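Long-range contacts in neutral ceramidase (Pseudomonas aeruginosa, PDB 2ZWS), which hydrolyses the N-acyl linkage of ceramides to sphingosine and free fatty acid with a bound zinc ion, and also catalyses the reverse synthesis: residues 66-71 against 106-111; 390-395 against 497-502. All blocks are in the same frame, centred on the assembly; numbering follows the deposited sequence.

How the contacts relate
From the N terminus, contact 1 comes first: it closes a loop of 34 residues, which includes strand 91-95, by bringing the start of helix 68-81 against residues 106-111, which lead into a short, weakly bonded helical turn. Contact 2 opens later and spans 101 residues, so the two loops lie in series and neither nest nor cross. It joins the beginning of strand 392-400 to the irregular segment 497-502 that follows helix 471-488. Their centres are 9 Å apart and the segments touch directly: Gln-68 NE2 lies 3.0 Å from Val-392 O, a probable hydrogen bond, and His-107 packs on Ser-502. Together they tie the inferred substrate-binding region to a four-stranded sheet and the 497-502 loop.

Contact 1. Residues 66-71 against 106-111; sequences IFQAVH and SHYAMY. With FMT (formic acid), chain D.
Phe-67 lays one face of its ring under Ser-106 CB, a CH-pi contact in which CB stands 3.5 Å from the ring centroid and 9° off the normal. Phe-67 is the N-cap residue of helix 68-81, and Ser-106 forms an ST turn, its OG accepting from Tyr-108 N at 2.9 Å. With OG anti to the backbone N (chi1 -177°), the same hydroxyl also donates to O2 of a bound formic acid. A second CH-pi contact follows the same pattern: Ala-69 CB sits over the centre of the His-107 ring, 3.4 Å from its centroid. Farther out on the Phe-67 ring, CE2 packs on Tyr-111 CB at 3.5 Å; the two rings are nearly parallel but so far offset that they barely overlap.

No direct hydrogen bond joins the segments, so the polar links are indirect. The formic acid, probably from the crystallisation liquor, takes Gln-68 N on O1 in a nearly straight bond of 2.8 Å (166°) and is held also by Tyr-445 N. Gln-68, Ser-106 and Tyr-445 are all inferred substrate-binding residues, so the formic acid occupies a polar position consistent with part of the substrate site. Tyr-111 belongs to the same surroundings, with its hydroxyl bonded to Ser-447 and its ring edge-to-face with Tyr-445. Two waters bridge Gln-68 OE1 and Tyr-108 OH, the amide nitrogen being engaged by Val-392. A third water accepts from Ala-69 N and His-107 N. That water also donates to formic acid O2, 2.7 Å from the water oxygen.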
# COMPACT_ATOMS: atom_id res chain seq x y z
N ILE A 66 2.31 -5.93 0.29
CA ILE A 66 3.63 -6.21 -0.30
C ILE A 66 3.87 -7.71 -0.26
O ILE A 66 4.12 -8.35 0.75
CB ILE A 66 4.82 -5.40 0.26
CG1 ILE A 66 4.91 -5.63 1.75
CG2 ILE A 66 4.68 -3.91 -0.10
CD1 ILE A 66 4.12 -4.69 2.46
N PHE A 67 3.74 -8.26 -1.44
CA PHE A 67 3.79 -9.70 -1.56
C PHE A 67 5.21 -10.23 -1.43
O PHE A 67 6.18 -9.53 -1.74
CB PHE A 67 3.22 -10.11 -2.91
CG PHE A 67 1.73 -9.87 -3.06
CD1 PHE A 67 1.28 -8.97 -4.03
CD2 PHE A 67 0.80 -10.51 -2.23
CE1 PHE A 67 -0.06 -8.73 -4.23
CE2 PHE A 67 -0.60 -10.28 -2.41
CZ PHE A 67 -1.01 -9.39 -3.44
N GLN A 68 5.33 -11.49 -1.02
CA GLN A 68 6.63 -12.13 -0.90
C GLN A 68 7.48 -11.99 -2.17
O GLN A 68 8.69 -11.74 -2.08
CB GLN A 68 6.46 -13.59 -0.50
CG GLN A 68 7.75 -14.29 -0.28
CD GLN A 68 7.59 -15.40 0.73
OE1 GLN A 68 7.25 -16.56 0.37
NE2 GLN A 68 7.74 -15.06 2.01
N ALA A 69 6.87 -12.14 -3.34
CA ALA A 69 7.64 -12.01 -4.59
C ALA A 69 8.37 -10.65 -4.76
O ALA A 69 9.51 -10.58 -5.26
CB ALA A 69 6.70 -12.27 -5.78
N VAL A 70 7.69 -9.58 -4.36
CA VAL A 70 8.25 -8.23 -4.36
C VAL A 70 9.38 -8.17 -3.34
O VAL A 70 10.46 -7.69 -3.67
CB VAL A 70 7.13 -7.20 -4.08
CG1 VAL A 70 7.72 -5.79 -3.89
CG2 VAL A 70 6.09 -7.23 -5.22
N HIS A 71 9.12 -8.60 -2.10
CA HIS A 71 10.15 -8.57 -1.06
C HIS A 71 11.43 -9.29 -1.51
O HIS A 71 12.53 -8.73 -1.43
CB HIS A 71 9.55 -9.22 0.19
CG HIS A 71 10.49 -9.33 1.34
ND1 HIS A 71 10.91 -10.55 1.83
CD2 HIS A 71 11.06 -8.38 2.14
CE1 HIS A 71 11.71 -10.35 2.87
NE2 HIS A 71 11.81 -9.05 3.07
N SER A 106 1.66 -10.69 -6.99
CA SER A 106 2.00 -11.82 -6.12
C SER A 106 2.51 -12.95 -6.98
O SER A 106 2.25 -12.98 -8.18
CB SER A 106 0.74 -12.32 -5.38
OG SER A 106 1.06 -13.37 -4.47
N HIS A 107 3.18 -13.91 -6.35
CA HIS A 107 3.45 -15.18 -7.02
C HIS A 107 2.54 -16.31 -6.53
O HIS A 107 2.62 -17.42 -7.06
CB HIS A 107 4.91 -15.58 -6.88
CG HIS A 107 5.83 -14.83 -7.81
ND1 HIS A 107 7.20 -14.96 -7.79
CD2 HIS A 107 5.55 -13.94 -8.79
CE1 HIS A 107 7.73 -14.16 -8.71
NE2 HIS A 107 6.74 -13.55 -9.35
N TYR A 108 1.67 -16.01 -5.57
CA TYR A 108 0.68 -16.97 -5.04
C TYR A 108 -0.66 -16.81 -5.70
O TYR A 108 -1.22 -15.71 -5.79
CB TYR A 108 0.58 -16.89 -3.52
CG TYR A 108 1.76 -17.54 -2.91
CD1 TYR A 108 1.86 -18.95 -2.83
CD2 TYR A 108 2.84 -16.78 -2.45
CE1 TYR A 108 2.97 -19.54 -2.32
CE2 TYR A 108 3.97 -17.40 -1.94
CZ TYR A 108 4.03 -18.77 -1.86
OH TYR A 108 5.13 -19.43 -1.38
N ALA A 109 -1.18 -17.95 -6.17
CA ALA A 109 -2.34 -17.89 -7.06
C ALA A 109 -3.55 -17.20 -6.45
O ALA A 109 -4.25 -16.49 -7.14
CB ALA A 109 -2.72 -19.29 -7.58
N MET A 110 -3.82 -17.42 -5.16
CA MET A 110 -4.98 -16.86 -4.47
C MET A 110 -5.10 -15.35 -4.70
O MET A 110 -6.18 -14.80 -4.95
CB MET A 110 -4.90 -17.15 -2.97
CG MET A 110 -6.16 -16.80 -2.17
SD MET A 110 -7.63 -17.68 -2.75
CE MET A 110 -7.06 -19.34 -2.92
N TYR A 111 -3.95 -14.67 -4.62
CA TYR A 111 -3.96 -13.22 -4.64
C TYR A 111 -3.99 -12.64 -6.06
O TYR A 111 -4.24 -11.44 -6.22
CB TYR A 111 -2.80 -12.69 -3.79
CG TYR A 111 -2.84 -13.28 -2.39
CD1 TYR A 111 -4.00 -13.19 -1.63
CD2 TYR A 111 -1.73 -13.90 -1.82
CE1 TYR A 111 -4.08 -13.78 -0.35
CE2 TYR A 111 -1.77 -14.46 -0.54
CZ TYR A 111 -2.96 -14.39 0.18
OH TYR A 111 -2.97 -14.94 1.42
C FMT D . 2.27 -13.27 -0.78
O1 FMT D . 3.04 -12.66 0.00
O2 FMT D . 2.50 -13.44 -2.00
O HOH W 1 5.74 -18.94 1.25
O HOH W 2 7.23 -17.72 -1.98
O HOH W 3 4.51 -13.67 -3.74

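Contact 2. Residues 390-395 against 497-502; sequences PTVLPI and IAPDLS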
# COMPACT_ATOMS: atom_id res chain seq x y z
N PRO A 390 0.81 -18.56 0.76
CA PRO A 390 2.17 -18.79 1.29
C PRO A 390 2.27 -19.74 2.47
O PRO A 390 1.31 -19.96 3.19
CB PRO A 390 2.64 -17.38 1.72
CG PRO A 390 1.42 -16.54 1.76
CD PRO A 390 0.37 -17.15 0.89
N THR A 391 3.47 -20.28 2.65
CA THR A 391 3.79 -21.19 3.74
C THR A 391 4.99 -20.74 4.57
O THR A 391 5.13 -21.17 5.71
CB THR A 391 4.06 -22.60 3.21
OG1 THR A 391 5.20 -22.59 2.34
CG2 THR A 391 2.83 -23.14 2.44
N VAL A 392 5.86 -19.91 3.98
CA VAL A 392 7.08 -19.47 4.67
C VAL A 392 6.96 -17.96 4.76
O VAL A 392 6.86 -17.30 3.73
CB VAL A 392 8.37 -19.88 3.90
CG1 VAL A 392 9.62 -19.20 4.52
CG2 VAL A 392 8.48 -21.41 3.80
N LEU A 393 6.92 -17.44 5.98
CA LEU A 393 6.54 -16.04 6.18
C LEU A 393 7.58 -15.26 6.97
O LEU A 393 8.22 -15.80 7.87
CB LEU A 393 5.18 -15.96 6.89
CG LEU A 393 3.99 -16.48 6.05
CD1 LEU A 393 2.79 -16.54 6.92
CD2 LEU A 393 3.75 -15.56 4.86
N PRO A 394 7.79 -13.98 6.60
CA PRO A 394 8.79 -13.16 7.26
C PRO A 394 8.24 -12.59 8.57
O PRO A 394 7.09 -12.10 8.62
CB PRO A 394 9.02 -12.02 6.26
CG PRO A 394 7.67 -11.82 5.59
CD PRO A 394 7.07 -13.24 5.54
N ILE A 395 9.09 -12.64 9.60
CA ILE A 395 8.81 -11.99 10.87
C ILE A 395 10.01 -11.05 11.10
O ILE A 395 11.17 -11.47 10.95
CB ILE A 395 8.74 -13.03 12.02
CG1 ILE A 395 7.62 -14.10 11.80
CG2 ILE A 395 8.62 -12.33 13.38
CD1 ILE A 395 6.24 -13.49 11.71
N ILE A 497 13.33 -21.03 3.93
CA ILE A 497 14.02 -20.87 2.67
C ILE A 497 12.68 -20.47 2.04
O ILE A 497 11.74 -21.27 2.05
CB ILE A 497 14.52 -22.12 1.95
CG1 ILE A 497 15.86 -22.56 2.53
CG2 ILE A 497 14.70 -21.76 0.46
CD1 ILE A 497 16.92 -21.47 2.53
N ALA A 498 12.53 -19.22 1.57
CA ALA A 498 11.26 -18.80 0.99
C ALA A 498 11.17 -19.39 -0.42
O ALA A 498 12.08 -19.21 -1.22
CB ALA A 498 11.17 -17.29 0.93
N PRO A 499 10.08 -20.11 -0.73
CA PRO A 499 9.99 -20.74 -2.06
C PRO A 499 10.03 -19.71 -3.19
O PRO A 499 9.41 -18.67 -3.10
CB PRO A 499 8.63 -21.45 -2.02
CG PRO A 499 8.34 -21.66 -0.58
CD PRO A 499 8.93 -20.45 0.12
N ASP A 500 10.79 -20.01 -4.24
CA ASP A 500 10.86 -19.15 -5.41
C ASP A 500 9.91 -19.71 -6.47
O ASP A 500 10.12 -20.80 -7.03
CB ASP A 500 12.31 -19.07 -5.92
CG ASP A 500 12.50 -18.12 -7.11
OD1 ASP A 500 11.51 -17.57 -7.64
OD2 ASP A 500 13.66 -17.93 -7.51
N LEU A 501 8.84 -18.97 -6.72
CA LEU A 501 7.79 -19.42 -7.64
C LEU A 501 7.87 -18.65 -8.95
O LEU A 501 6.97 -18.71 -9.80
CB LEU A 501 6.42 -19.27 -7.00
CG LEU A 501 6.08 -20.12 -5.77
CD1 LEU A 501 4.54 -20.23 -5.60
CD2 LEU A 501 6.72 -21.49 -5.75
N SER A 502 8.98 -17.94 -9.13
CA SER A 502 9.14 -17.06 -10.28
C SER A 502 9.11 -17.78 -11.65
O SER A 502 8.71 -17.17 -12.63
CB SER A 502 10.41 -16.21 -10.16
OG SER A 502 11.57 -17.03 -10.21
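Val-392 brings its isopropyl group against the backbone of Ile-497 and Ala-498 and the ring of Pro-499, where the first residue of strand 392-400 meets an irregular loop segment. The strand belongs to a mixed four-stranded sheet, and its neighbour 295-303 pairs antiparallel with it through backbone bonds such as that of Leu-393 with Val-302.

The contact across the segments is van der Waals in kind, with no hydrogen bond and only 139 Å² buried. Both methyls of Val-392 take part. CG1, anti to the backbone N (chi1 171°), lies 3.9 Å from Ala-498 CA, whereas CG2 reaches Pro-499 CD at 3.8 Å. The carbonyl oxygen of Ile-497 approaches the same branches, 3.7 Å from Val-392 CG2. At the margin, Thr-391 OG1 comes no nearer than 4.4 Å to Pro-499 CG. Val-392 is buried while Ile-497 is exposed, in keeping with a surface contact, and Phe-301 of strand 295-303 also packs on the valine. Ala-498 packs on Gln-68 and Leu-72 of helix 68-81, and so adjoins an inferred substrate-binding residue.

Hydrogen bonding by side chains of segment 497-502 is internal to it, and shapes the loop beyond the contact without touching the strand. Asp-500 and Ser-502 form an Asx turn in which one carboxylate oxygen is gripped twice from the same face of its plane. Ser-502 N reaches OD1 on the anti side, 29° out of plane; Ser-502 OG donates on the syn side, at 2.6 Å from Asp-500 OD1.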